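Local coordinates for protein possible thiamine biosynthesis enzyme (Candida albicans, PDB 2X7Q) that is of unknown function but probably binds a small solute as a periplasmic-binding-protein-like protein, possibly in thiamine biosynthesis, at residues I78-I81 against N87-V90. The protein carries 1 engineered substitution. Numbering follows the deposited sequence.
Sequences IADI and NIHV
I81 carries most of this helix-to-strand contact, reaching from helix 74-82 to both I88 and V90 of the edge strand 88-95. Its CG1 lies 3.9 Å from CG2 of I88, and the chain then runs on so that CD1 comes 3.9 Å from CG2 of V90. The torsions account for this double reach: CG1 stands anti to the carbonyl carbon (chi1 -63°), and chi2 of 179° extends the chain to its full length. The same CD1 sits 3.3 Å from the backbone O of I88, a close methyl-to-carbonyl approach, showing that the end of I81 reaches the strand backbone as well as its side chains. One turn earlier, I78 leaves its backbone heading away from the strand, yet its CD1 turns back to lie 4.2 Å from CG2 of V90. That V90 methyl, anti to its own carbonyl carbon, therefore faces the ends of two isoleucines. On the other branch of I88, the D80 side chain meets it at about a right angle, with OD2 3.8 Å from CG1. This is van der Waals contact; the hydrogen-bonding partner of OD2 is ND2 of N85, in the loop between helix and strand. N85 also accepts a bond from the backbone N of N87 through OD1, so the one side-chain amide of N85 bridges D80, near the end of the helix, and N87, just ahead of the strand. Outside this shell, L303 of helix 296-306 packs on I78 and I81, while L62 of helix 55-63 touches I88. The contact joins helix 74-82 to the strand that follows it, outermost in a mixed five-stranded sheet of the periplasmic-binding-protein fold. Its chemistry implies cohesion by buried aliphatic branches, while the carboxylate at its margin takes a hydrogen bond from N85 rather than from the strand.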
loop_
_atom_site.group_PDB
_atom_site.type_symbol
_atom_site.label_atom_id
_atom_site.label_comp_id
_atom_site.label_asym_id
_atom_site.label_seq_id
_atom_site.Cartn_x
_atom_site.Cartn_y
_atom_site.Cartn_z
ATOM N N ILE A 78 3.487 6.944 -6.368
ATOM C CA ILE A 78 4.467 7.183 -7.422
ATOM C C ILE A 78 3.788 7.431 -8.766
ATOM O O ILE A 78 4.140 8.366 -9.484
ATOM C CB ILE A 78 5.448 6.004 -7.571
ATOM C CG1 ILE A 78 6.224 5.785 -6.271
ATOM C CG2 ILE A 78 6.404 6.249 -8.731
ATOM C CD1 ILE A 78 7.051 6.980 -5.844
ATOM N N ALA A 79 2.817 6.589 -9.101
ATOM C CA ALA A 79 2.094 6.729 -10.360
ATOM C C ALA A 79 1.294 8.027 -10.395
ATOM O O ALA A 79 1.299 8.739 -11.399
ATOM C CB ALA A 79 1.183 5.533 -10.588
ATOM N N ASP A 80 0.615 8.334 -9.293
ATOM C CA ASP A 80 -0.192 9.545 -9.203
ATOM C C ASP A 80 0.667 10.788 -9.429
ATOM O O ASP A 80 0.248 11.727 -10.106
ATOM C CB ASP A 80 -0.890 9.621 -7.842
ATOM C CG ASP A 80 -2.087 10.554 -7.849
ATOM O OD1 ASP A 80 -3.001 10.347 -8.674
ATOM O OD2 ASP A 80 -2.117 11.492 -7.027
ATOM N N ILE A 81 1.871 10.786 -8.863
ATOM C CA ILE A 81 2.805 11.896 -9.036
ATOM C C ILE A 81 3.328 11.951 -10.469
ATOM O O ILE A 81 3.408 13.021 -11.072
ATOM C CB ILE A 81 3.999 11.786 -8.064
ATOM C CG1 ILE A 81 3.520 11.881 -6.615
ATOM C CG2 ILE A 81 5.029 12.869 -8.355
ATOM C CD1 ILE A 81 4.632 11.760 -5.593
ATOM N N ASN A 87 0.993 17.942 -6.050
ATOM C CA ASN A 87 0.608 18.255 -4.678
ATOM C C ASN A 87 0.674 17.037 -3.763
ATOM O O ASN A 87 0.185 17.069 -2.634
ATOM C CB ASN A 87 -0.778 18.899 -4.638
ATOM C CG ASN A 87 -0.780 20.305 -5.209
ATOM O OD1 ASN A 87 0.194 21.046 -5.068
ATOM N ND2 ASN A 87 -1.874 20.679 -5.860
ATOM N N ILE A 88 1.288 15.968 -4.259
ATOM C CA ILE A 88 1.511 14.768 -3.461
ATOM C C ILE A 88 3.004 14.572 -3.221
ATOM O O ILE A 88 3.802 14.615 -4.159
ATOM C CB ILE A 88 0.940 13.514 -4.149
ATOM C CG1 ILE A 88 -0.588 13.586 -4.205
ATOM C CG2 ILE A 88 1.375 12.258 -3.412
ATOM C CD1 ILE A 88 -1.247 13.566 -2.843
ATOM N N HIS A 89 3.375 14.362 -1.962
ATOM C CA HIS A 89 4.778 14.192 -1.600
ATOM C C HIS A 89 5.031 12.880 -0.864
ATOM O O HIS A 89 4.383 12.583 0.141
ATOM C CB HIS A 89 5.254 15.367 -0.741
ATOM C CG HIS A 89 5.424 16.643 -1.503
ATOM N ND1 HIS A 89 4.371 17.486 -1.794
ATOM C CD2 HIS A 89 6.526 17.228 -2.028
ATOM C CE1 HIS A 89 4.817 18.529 -2.467
ATOM N NE2 HIS A 89 6.123 18.398 -2.624
ATOM N N VAL A 90 5.979 12.099 -1.373
ATOM C CA VAL A 90 6.409 10.879 -0.702
ATOM C C VAL A 90 7.554 11.201 0.252
ATOM O O VAL A 90 8.666 11.508 -0.180
ATOM C CB VAL A 90 6.870 9.807 -1.706
ATOM C CG1 VAL A 90 7.376 8.574 -0.971
ATOM C CG2 VAL A 90 5.734 9.440 -2.651
#